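PDB 3OZQ: Serpin48 from Tenebrio molitor, which inhibits the serine protease SPE with high specificity in the innate immunity of this insect, acting as a member of the serpin family. Local coordinates for residues A168-A173 and G325-A330; Y208-E213 and L259-V264; L160-L165 and V309-V314; Q149-P154 and V164-L169. All blocks are in the same frame, centred on the assembly; numbering follows the deposited sequence.

Contact 1 (A168-A173 and G325-A330); sequences ALYFNA and GVEAAA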
# COMPACT_ATOMS: atom_id res chain seq x y z
N ALA A 168 1.55 -2.72 9.15
CA ALA A 168 2.17 -3.80 8.42
C ALA A 168 1.10 -4.52 7.62
O ALA A 168 0.01 -4.77 8.14
CB ALA A 168 2.80 -4.77 9.36
N LEU A 169 1.41 -4.84 6.38
CA LEU A 169 0.45 -5.57 5.54
C LEU A 169 1.06 -6.28 4.36
O LEU A 169 2.21 -6.06 3.98
CB LEU A 169 -0.71 -4.68 5.05
CG LEU A 169 -0.58 -3.25 4.48
CD1 LEU A 169 0.81 -2.82 4.12
CD2 LEU A 169 -1.56 -2.94 3.32
N TYR A 170 0.25 -7.15 3.77
CA TYR A 170 0.61 -7.87 2.56
C TYR A 170 -0.67 -8.48 2.03
O TYR A 170 -1.64 -8.67 2.78
CB TYR A 170 1.66 -8.94 2.85
CG TYR A 170 1.15 -10.14 3.61
CD1 TYR A 170 0.66 -11.26 2.95
CD2 TYR A 170 1.17 -10.16 5.01
CE1 TYR A 170 0.20 -12.36 3.64
CE2 TYR A 170 0.71 -11.26 5.72
CZ TYR A 170 0.23 -12.36 5.02
OH TYR A 170 -0.24 -13.46 5.71
N PHE A 171 -0.67 -8.78 0.74
CA PHE A 171 -1.86 -9.20 0.02
C PHE A 171 -1.68 -10.62 -0.48
O PHE A 171 -0.57 -11.02 -0.83
CB PHE A 171 -2.07 -8.28 -1.19
CG PHE A 171 -3.40 -8.44 -1.86
CD1 PHE A 171 -4.57 -8.21 -1.17
CD2 PHE A 171 -3.48 -8.82 -3.20
CE1 PHE A 171 -5.81 -8.34 -1.80
CE2 PHE A 171 -4.71 -8.95 -3.83
CZ PHE A 171 -5.88 -8.70 -3.13
N ASN A 172 -2.76 -11.38 -0.51
CA ASN A 172 -2.74 -12.74 -1.03
C ASN A 172 -3.85 -12.95 -2.05
O ASN A 172 -5.04 -12.80 -1.72
CB ASN A 172 -2.86 -13.74 0.11
CG ASN A 172 -3.04 -15.16 -0.38
OD1 ASN A 172 -2.07 -15.89 -0.58
ND2 ASN A 172 -4.29 -15.55 -0.59
N ALA A 173 -3.48 -13.29 -3.28
CA ALA A 173 -4.45 -13.49 -4.36
C ALA A 173 -3.99 -14.52 -5.37
O ALA A 173 -2.80 -14.86 -5.44
CB ALA A 173 -4.77 -12.17 -5.07
N GLY A 325 0.16 -16.45 -8.45
CA GLY A 325 -0.37 -15.15 -8.08
C GLY A 325 0.58 -14.42 -7.17
O GLY A 325 1.78 -14.37 -7.42
N VAL A 326 0.06 -13.86 -6.08
CA VAL A 326 0.89 -13.11 -5.16
C VAL A 326 0.81 -13.75 -3.77
O VAL A 326 -0.29 -14.00 -3.26
CB VAL A 326 0.48 -11.62 -5.10
CG1 VAL A 326 0.37 -11.05 -6.50
CG2 VAL A 326 -0.82 -11.46 -4.38
N GLU A 327 1.97 -14.03 -3.19
CA GLU A 327 2.04 -14.75 -1.93
C GLU A 327 1.26 -16.06 -2.05
O GLU A 327 0.56 -16.48 -1.12
CB GLU A 327 1.49 -13.87 -0.79
CG GLU A 327 1.57 -14.47 0.61
CD GLU A 327 3.00 -14.67 1.09
OE1 GLU A 327 3.95 -14.24 0.40
OE2 GLU A 327 3.18 -15.27 2.18
N ALA A 328 1.39 -16.70 -3.21
CA ALA A 328 0.74 -17.98 -3.47
C ALA A 328 1.76 -19.12 -3.51
O ALA A 328 2.78 -19.02 -4.20
CB ALA A 328 -0.04 -17.93 -4.78
N ALA A 329 1.48 -20.19 -2.78
CA ALA A 329 2.32 -21.38 -2.81
C ALA A 329 2.19 -22.09 -4.15
O ALA A 329 1.11 -22.09 -4.75
CB ALA A 329 1.95 -22.33 -1.67
N ALA A 330 3.28 -22.69 -4.61
CA ALA A 330 3.27 -23.44 -5.87
C ALA A 330 2.23 -24.57 -5.83
O ALA A 330 2.28 -25.44 -4.96
CB ALA A 330 4.65 -24.01 -6.15
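Val326 fits against the end of strand 163-174 with one methyl, and that single branch carries the tight half of this contact. Its CG2, lying between the backbone N and the carbonyl carbon, is 3.4 Å from Ala173 N and 3.6 Å from Phe171 O. The same methyl touches the Phe171 ring at CD2 (3.9 Å) and faces the methyl of Ala173. Beneath it a short antiparallel hydrogen-bonded pair closes the backbone: Ala173 N donates to Val326 O (3.3 Å), and Val326 N to Ala173 O (3.1 Å). At Gly325 a side chain would run into both Ala173 O and the carbonyl before it.

Past Val326 the packing loosens. Glu327 has a left-handed backbone conformation, and its CG approaches Tyr170 CE1 at 3.9 Å, the two side chains crossing obliquely while the carboxylate reaches for a long, weak ion pair with Lys147. The amide end of Asn172 comes close to the Glu327 carbonyl. An alanine at Asn172 would remove this amide and probably leave the Glu327 carbonyl without its close polar neighbour. Beyond Ala328 the chain becomes poorly ordered.

The sequence GVEAAA is that of a serpin reactive-loop hinge, and its pairing here is consistent with a hinge partly inserted into sheet A. It enters between strand 163-174 and strand 310-321, bonding to the latter through Glu327 and Asp320. Strand 90-100 pairs with the far edge of strand 163-174, while strand 365-372 packs against Phe171.

Contact 2 (Y208-E213 and L259-V264); sequences YFNYYE and LTKQLV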
# COMPACT_ATOMS: atom_id res chain seq x y z
N TYR A 208 -7.04 -13.00 -23.40
CA TYR A 208 -7.73 -11.73 -23.53
C TYR A 208 -7.71 -10.99 -22.19
O TYR A 208 -8.38 -11.38 -21.23
CB TYR A 208 -9.16 -11.90 -24.03
CG TYR A 208 -9.27 -11.99 -25.54
CD1 TYR A 208 -9.32 -10.84 -26.32
CD2 TYR A 208 -9.30 -13.21 -26.18
CE1 TYR A 208 -9.41 -10.91 -27.71
CE2 TYR A 208 -9.39 -13.30 -27.57
CZ TYR A 208 -9.44 -12.14 -28.33
OH TYR A 208 -9.54 -12.21 -29.71
N PHE A 209 -6.93 -9.92 -22.13
CA PHE A 209 -6.78 -9.13 -20.91
C PHE A 209 -7.06 -7.68 -21.23
O PHE A 209 -6.83 -7.24 -22.35
CB PHE A 209 -5.35 -9.24 -20.37
CG PHE A 209 -5.01 -10.59 -19.81
CD1 PHE A 209 -3.77 -11.16 -20.03
CD2 PHE A 209 -5.94 -11.28 -19.03
CE1 PHE A 209 -3.45 -12.41 -19.50
CE2 PHE A 209 -5.63 -12.52 -18.50
CZ PHE A 209 -4.39 -13.09 -18.74
N ASN A 210 -7.55 -6.94 -20.24
CA ASN A 210 -7.71 -5.51 -20.39
C ASN A 210 -6.40 -4.85 -20.75
O ASN A 210 -5.37 -5.06 -20.11
CB ASN A 210 -8.33 -4.91 -19.13
CG ASN A 210 -9.82 -5.15 -19.05
OD1 ASN A 210 -10.55 -4.87 -20.00
ND2 ASN A 210 -10.28 -5.69 -17.93
N TYR A 211 -6.45 -4.04 -21.79
CA TYR A 211 -5.25 -3.52 -22.43
C TYR A 211 -5.53 -2.10 -22.89
O TYR A 211 -6.65 -1.77 -23.26
CB TYR A 211 -4.90 -4.41 -23.62
CG TYR A 211 -3.74 -3.93 -24.46
CD1 TYR A 211 -2.46 -4.43 -24.27
CD2 TYR A 211 -3.93 -2.99 -25.47
CE1 TYR A 211 -1.40 -4.00 -25.04
CE2 TYR A 211 -2.87 -2.55 -26.25
CZ TYR A 211 -1.61 -3.07 -26.04
OH TYR A 211 -0.55 -2.64 -26.81
N TYR A 212 -4.51 -1.26 -22.86
CA TYR A 212 -4.69 0.12 -23.29
C TYR A 212 -3.38 0.76 -23.74
O TYR A 212 -2.34 0.57 -23.12
CB TYR A 212 -5.31 0.96 -22.17
CG TYR A 212 -5.75 2.33 -22.62
CD1 TYR A 212 -5.06 3.47 -22.25
CD2 TYR A 212 -6.87 2.47 -23.43
CE1 TYR A 212 -5.47 4.73 -22.67
CE2 TYR A 212 -7.29 3.72 -23.86
CZ TYR A 212 -6.58 4.84 -23.48
OH TYR A 212 -7.00 6.08 -23.91
N GLU A 213 -3.45 1.52 -24.83
CA GLU A 213 -2.28 2.25 -25.28
C GLU A 213 -2.50 3.73 -25.01
O GLU A 213 -3.29 4.38 -25.69
CB GLU A 213 -2.02 2.00 -26.77
CG GLU A 213 -1.55 0.57 -27.08
CD GLU A 213 -1.55 0.26 -28.58
OE1 GLU A 213 -1.37 -0.93 -28.95
OE2 GLU A 213 -1.73 1.20 -29.39
N LEU A 259 -9.99 0.74 -20.61
CA LEU A 259 -9.33 -0.53 -20.92
C LEU A 259 -10.31 -1.52 -21.54
O LEU A 259 -11.41 -1.72 -21.02
CB LEU A 259 -8.70 -1.12 -19.65
CG LEU A 259 -7.85 -0.14 -18.83
CD1 LEU A 259 -7.82 -0.55 -17.37
CD2 LEU A 259 -6.45 -0.03 -19.39
N THR A 260 -9.91 -2.13 -22.65
CA THR A 260 -10.75 -3.13 -23.30
C THR A 260 -9.98 -4.43 -23.45
O THR A 260 -8.75 -4.43 -23.49
CB THR A 260 -11.20 -2.67 -24.70
OG1 THR A 260 -10.06 -2.24 -25.45
CG2 THR A 260 -12.19 -1.52 -24.57
N LYS A 261 -10.70 -5.55 -23.52
CA LYS A 261 -10.06 -6.84 -23.64
C LYS A 261 -9.47 -7.07 -25.04
O LYS A 261 -10.20 -7.17 -26.02
CB LYS A 261 -11.05 -7.96 -23.29
CG LYS A 261 -11.52 -7.91 -21.86
CD LYS A 261 -11.62 -9.31 -21.27
CE LYS A 261 -11.90 -9.28 -19.78
NZ LYS A 261 -11.98 -10.65 -19.19
N GLN A 262 -8.15 -7.14 -25.11
CA GLN A 262 -7.49 -7.44 -26.38
C GLN A 262 -6.65 -8.69 -26.25
O GLN A 262 -6.18 -9.02 -25.17
CB GLN A 262 -6.62 -6.26 -26.83
CG GLN A 262 -7.40 -4.96 -27.02
CD GLN A 262 -6.82 -4.09 -28.13
OE1 GLN A 262 -6.69 -4.53 -29.27
NE2 GLN A 262 -6.46 -2.86 -27.79
N LEU A 263 -6.48 -9.39 -27.36
CA LEU A 263 -5.68 -10.60 -27.38
C LEU A 263 -4.21 -10.23 -27.23
O LEU A 263 -3.69 -9.41 -27.97
CB LEU A 263 -5.89 -11.33 -28.70
CG LEU A 263 -5.17 -12.67 -28.78
CD1 LEU A 263 -5.73 -13.61 -27.71
CD2 LEU A 263 -5.34 -13.27 -30.18
N VAL A 264 -3.54 -10.84 -26.27
CA VAL A 264 -2.22 -10.36 -25.91
C VAL A 264 -1.35 -11.50 -25.42
O VAL A 264 -1.85 -12.49 -24.90
CB VAL A 264 -2.32 -9.25 -24.80
CG1 VAL A 264 -3.07 -9.77 -23.59
CG2 VAL A 264 -0.95 -8.73 -24.42
O HOH W 1 -12.92 -3.94 -20.19
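Tyr208 and Leu263 begin an antiparallel pairing that joins the first strand of serpin sheet B to the strand of sheet C starting at Thr260. The two short segments cross at 106°, so the pairing is strongly twisted.

Backbone bonds come first. Phe209 and Gln262 form one hydrogen-bonded pair, with Gln262 N donating to Phe209 O at 3.1 Å. Tyr211 and Thr260 form the other, where Tyr211 N donates to Thr260 O at 2.9 Å and the return bond is weak. Between them, Asn210 and Lys261 make a non-hydrogen-bonded pair.

Aromatic and apolar contacts fall on both sides of the sheet. Leu263 CB stands over one face of the Tyr208 ring, 4.0 Å from its centroid and displaced toward the rim, a CH-pi contact; Leu263 CD1 extends this cover to CE2. Phe209 and Val264 meet at about a right angle, through CD1 and CG1.

Polar side chains complete the set. On the side of the sheet that carries Phe209 and Tyr211, the amide of Gln262 brings NE2 to 3.4 Å from Tyr211 CD2, its plane nearly perpendicular to the ring, while OE1 bonds to Lys348 of strand 348-351. Tyr211 OH donates to the anti lone pair of Glu213 OE1. Asn210 OD1 and Leu259 O, both acceptors, are reconciled by a water that donates to OD1 at 2.6 Å and to the carbonyl at 2.8 Å.

Contact 3 (L160-L165 and V309-V314); sequences LTRVVL and VISNIV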
# COMPACT_ATOMS: atom_id res chain seq x y z
N LEU A 160 11.19 11.11 24.06
CA LEU A 160 9.99 11.84 23.64
C LEU A 160 8.96 11.02 22.84
O LEU A 160 7.98 11.58 22.36
CB LEU A 160 10.37 13.08 22.85
CG LEU A 160 10.68 14.34 23.66
CD1 LEU A 160 10.80 15.51 22.70
CD2 LEU A 160 9.61 14.60 24.71
N THR A 161 9.17 9.72 22.67
CA THR A 161 8.20 8.93 21.91
C THR A 161 6.89 8.93 22.68
O THR A 161 6.85 8.55 23.85
CB THR A 161 8.69 7.50 21.64
OG1 THR A 161 9.94 7.54 20.95
CG2 THR A 161 7.68 6.74 20.77
N ARG A 162 5.82 9.40 22.01
CA ARG A 162 4.50 9.57 22.62
C ARG A 162 3.41 8.72 21.96
O ARG A 162 2.68 8.01 22.63
CB ARG A 162 4.09 11.05 22.59
CG ARG A 162 4.53 11.84 23.85
CD ARG A 162 4.83 13.31 23.54
NE ARG A 162 5.92 13.48 22.57
CZ ARG A 162 6.27 14.65 22.04
NH1 ARG A 162 5.63 15.76 22.39
NH2 ARG A 162 7.27 14.73 21.17
N VAL A 163 3.30 8.82 20.63
CA VAL A 163 2.41 7.92 19.88
C VAL A 163 3.09 7.37 18.64
O VAL A 163 3.67 8.13 17.84
CB VAL A 163 1.10 8.60 19.45
CG1 VAL A 163 0.26 7.65 18.58
CG2 VAL A 163 0.31 9.06 20.67
N VAL A 164 3.01 6.05 18.47
CA VAL A 164 3.57 5.40 17.31
C VAL A 164 2.47 4.67 16.56
O VAL A 164 1.75 3.86 17.15
CB VAL A 164 4.68 4.40 17.70
CG1 VAL A 164 5.17 3.65 16.47
CG2 VAL A 164 5.82 5.14 18.39
N LEU A 165 2.34 4.98 15.27
CA LEU A 165 1.46 4.25 14.35
C LEU A 165 2.24 3.16 13.65
O LEU A 165 3.22 3.44 12.97
CB LEU A 165 0.87 5.16 13.27
CG LEU A 165 0.12 6.46 13.56
CD1 LEU A 165 -1.12 6.59 12.68
CD2 LEU A 165 -0.22 6.68 15.03
N VAL A 309 1.74 13.55 20.90
CA VAL A 309 1.86 13.93 19.51
C VAL A 309 2.10 12.63 18.77
O VAL A 309 2.45 11.62 19.39
CB VAL A 309 3.05 14.88 19.26
CG1 VAL A 309 3.01 16.07 20.25
CG2 VAL A 309 4.37 14.12 19.38
N ILE A 310 1.92 12.63 17.45
CA ILE A 310 2.27 11.45 16.69
C ILE A 310 3.78 11.49 16.48
O ILE A 310 4.29 12.36 15.78
CB ILE A 310 1.58 11.39 15.31
CG1 ILE A 310 0.06 11.29 15.46
CG2 ILE A 310 2.09 10.19 14.54
CD1 ILE A 310 -0.67 11.11 14.09
N SER A 311 4.48 10.53 17.07
CA SER A 311 5.93 10.54 17.03
C SER A 311 6.48 9.85 15.78
O SER A 311 7.46 10.30 15.19
CB SER A 311 6.49 9.86 18.29
OG SER A 311 5.98 10.48 19.45
N ASN A 312 5.88 8.73 15.41
CA ASN A 312 6.32 8.01 14.22
C ASN A 312 5.14 7.35 13.51
O ASN A 312 4.15 7.02 14.14
CB ASN A 312 7.36 6.94 14.58
CG ASN A 312 8.46 7.49 15.46
OD1 ASN A 312 8.25 7.73 16.64
ND2 ASN A 312 9.64 7.70 14.89
N ILE A 313 5.27 7.18 12.19
CA ILE A 313 4.30 6.41 11.42
C ILE A 313 5.06 5.51 10.46
O ILE A 313 5.72 5.98 9.55
CB ILE A 313 3.34 7.30 10.60
CG1 ILE A 313 2.74 8.40 11.48
CG2 ILE A 313 2.23 6.45 9.99
CD1 ILE A 313 1.87 9.38 10.68
N VAL A 314 4.96 4.21 10.67
CA VAL A 314 5.82 3.28 9.97
C VAL A 314 4.99 2.21 9.28
O VAL A 314 4.25 1.46 9.92
CB VAL A 314 6.86 2.63 10.94
CG1 VAL A 314 7.83 1.74 10.16
CG2 VAL A 314 7.64 3.71 11.64
O HOH W 2 7.97 12.58 19.58
O HOH W 3 10.05 8.30 18.47
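Arg162 lays its guanidinium over the Val309 methyls, and its chain can be followed atom by atom. CB rests 3.6 Å from Val309 O, with Ser311 OG close by. CD passes Val309 N at longer range. A bend at chi3 (-61°) then turns NE back to its own segment, where it donates to Leu160 O at 2.8 Å. That bond helps to hold the guanidinium flat against valine: Val309 CG2 sits over the centre of one face, 3.3 Å from CZ, a tight fit, and Leu160 CD2 lies over the rim of the opposite face. At the tip Arg162 NH1 is 3.4 Å from Val309 CG1. NH2 donates to a water shared with Leu160 O and Ser311 OG. An alanine in place of Arg162 would probably uncover the Val309 methyls and leave Leu160 O without its NE donor.

Next to this clasp the segments become the neighbouring parallel strands of serpin sheet A, 163-174 and 310-321, at the end remote from the reactive-loop hinge. Ser311 OG takes a nearly straight bond from Arg162 N (2.8 Å, 165°) and a weak one from Val163 N. Val163 O accepts from Ser311 N and weakly from Asn312 N. Regular parallel bonds follow, Leu165 N to Asn312 O and Val314 N to Leu165 O. Leu165 and Ile313 lie side by side, CB to CG2 at 3.8 Å, on the face covered by helix 279-286 at Ile313. Toward the other face, a second water accepts from Thr161 OG1 and donates to Asn312 OD1, 2.6 Å from each, and Thr161 OG1 also bonds to Asn158 N.

Contact 4 (Q149-P154 and V164-L169); sequences QNLVDP and VLINAL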
# COMPACT_ATOMS: atom_id res chain seq x y z
N GLN A 149 8.79 -8.92 9.79
CA GLN A 149 9.62 -8.92 10.97
C GLN A 149 10.34 -7.60 11.11
O GLN A 149 10.53 -6.88 10.12
CB GLN A 149 10.61 -10.09 10.91
CG GLN A 149 9.93 -11.45 10.89
CD GLN A 149 10.90 -12.60 11.08
OE1 GLN A 149 12.12 -12.42 10.98
NE2 GLN A 149 10.37 -13.79 11.35
N ASN A 150 10.70 -7.27 12.34
CA ASN A 150 11.52 -6.11 12.62
C ASN A 150 10.99 -4.84 12.00
O ASN A 150 11.74 -4.07 11.41
CB ASN A 150 12.95 -6.38 12.13
CG ASN A 150 13.62 -7.46 12.93
OD1 ASN A 150 14.04 -7.23 14.06
ND2 ASN A 150 13.70 -8.66 12.36
N LEU A 151 9.69 -4.62 12.12
CA LEU A 151 9.10 -3.41 11.58
C LEU A 151 9.69 -2.17 12.25
O LEU A 151 10.13 -1.25 11.57
CB LEU A 151 7.57 -3.43 11.74
CG LEU A 151 6.84 -2.29 11.03
CD1 LEU A 151 5.43 -2.71 10.61
CD2 LEU A 151 6.81 -1.04 11.90
N VAL A 152 9.69 -2.17 13.58
CA VAL A 152 10.18 -1.03 14.37
C VAL A 152 11.67 -1.19 14.61
O VAL A 152 12.13 -2.21 15.13
CB VAL A 152 9.46 -0.93 15.74
CG1 VAL A 152 10.08 0.19 16.60
CG2 VAL A 152 7.95 -0.71 15.55
N ASP A 153 12.43 -0.19 14.19
CA ASP A 153 13.85 -0.12 14.50
C ASP A 153 13.99 0.65 15.80
O ASP A 153 13.69 1.84 15.84
CB ASP A 153 14.59 0.58 13.36
CG ASP A 153 16.04 0.88 13.70
OD1 ASP A 153 16.82 1.12 12.76
OD2 ASP A 153 16.41 0.89 14.90
N PRO A 154 14.45 -0.03 16.86
CA PRO A 154 14.44 0.56 18.20
C PRO A 154 15.11 1.94 18.24
O PRO A 154 14.80 2.75 19.10
CB PRO A 154 15.21 -0.46 19.04
CG PRO A 154 16.01 -1.22 18.09
CD PRO A 154 15.17 -1.31 16.85
N VAL A 164 3.01 6.05 18.47
CA VAL A 164 3.57 5.40 17.31
C VAL A 164 2.47 4.67 16.56
O VAL A 164 1.75 3.86 17.15
CB VAL A 164 4.68 4.40 17.70
CG1 VAL A 164 5.17 3.65 16.47
CG2 VAL A 164 5.82 5.14 18.39
N LEU A 165 2.34 4.98 15.27
CA LEU A 165 1.46 4.25 14.35
C LEU A 165 2.24 3.16 13.65
O LEU A 165 3.22 3.44 12.97
CB LEU A 165 0.87 5.16 13.27
CG LEU A 165 0.12 6.46 13.56
CD1 LEU A 165 -1.12 6.59 12.68
CD2 LEU A 165 -0.22 6.68 15.03
N ILE A 166 1.80 1.92 13.82
CA ILE A 166 2.40 0.78 13.14
C ILE A 166 1.43 0.28 12.08
O ILE A 166 0.24 0.15 12.36
CB ILE A 166 2.63 -0.36 14.13
CG1 ILE A 166 3.80 -0.02 15.04
CG2 ILE A 166 2.89 -1.63 13.38
CD1 ILE A 166 4.92 0.70 14.34
N ASN A 167 1.94 -0.02 10.89
CA ASN A 167 1.09 -0.41 9.74
C ASN A 167 1.78 -1.44 8.86
O ASN A 167 2.50 -1.10 7.94
CB ASN A 167 0.78 0.84 8.92
CG ASN A 167 -0.12 0.58 7.72
OD1 ASN A 167 -0.80 -0.44 7.64
ND2 ASN A 167 -0.16 1.54 6.81
N ALA A 168 1.55 -2.72 9.15
CA ALA A 168 2.17 -3.80 8.42
C ALA A 168 1.10 -4.52 7.62
O ALA A 168 0.01 -4.77 8.14
CB ALA A 168 2.80 -4.77 9.36
N LEU A 169 1.41 -4.84 6.38
CA LEU A 169 0.45 -5.57 5.54
C LEU A 169 1.06 -6.28 4.36
O LEU A 169 2.21 -6.06 3.98
CB LEU A 169 -0.71 -4.68 5.05
CG LEU A 169 -0.58 -3.25 4.48
CD1 LEU A 169 0.81 -2.82 4.12
CD2 LEU A 169 -1.56 -2.94 3.32
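Leu151 and Ile166 run antiparallel past one another, touching through their end methyls rather than meeting head on. The leucine reaches across with CG anti to its backbone N (chi1 -172°), and its two methyls divide the work. CD2 meets Ile166 CD1 at 3.5 Å. CD1 drops between Ile166 CG2 (3.9 Å) and the methyl of Ala168 (3.6 Å), two strand residues with side chains on this face.

Val152 comes at Ile166 from a different direction. The two chains cross at about a right angle, and Val152 CG2 touches the same CD1 methyl at 3.6 Å. The tip of Ile166 is therefore shared by two successive loop residues. No hydrogen bond links the segments, and the fit rests mainly on these methyl contacts, all between buried residues. Asn167, between Ile166 and Ala168, points to the reverse side of the strand, where its OD1 bonds to Ser40.

Polar bonds elsewhere fix the loop above this apolar patch: Val152 N donates to Asn137 of helix 129-143, and Lys316 NZ bonds to Gln149 O. Met136 of that helix also packs on Ile166. Such an arrangement belongs to the serpin fold, in which helix F and the connection that follows it lie across the front of sheet A, here against its strand 163-174.

Overall arrangement
Strand 163-174 threads contacts 3, 4 and 1 in that order. Contacts 3 and 4, with centres 11 Å apart, share Val164 and Leu165 and touch directly: Val314 O lies 2.9 Å from Asn167 N, a probable hydrogen bond, and Val314 CG1 packs on Leu151 CD2. The centre of contact 1 is about 29 Å from that of contact 3, where strands 163-174 and 310-321 have parted enough to receive residues 325-327. Contact 2 is separate, about 25 Å from contact 1 between centres and 45 Å from contact 3. Residues 337-345, unmodelled, probably belong to the reactive-centre loop; the loop would then run from contact 1 to strand 348-351, the neighbour of contact 2.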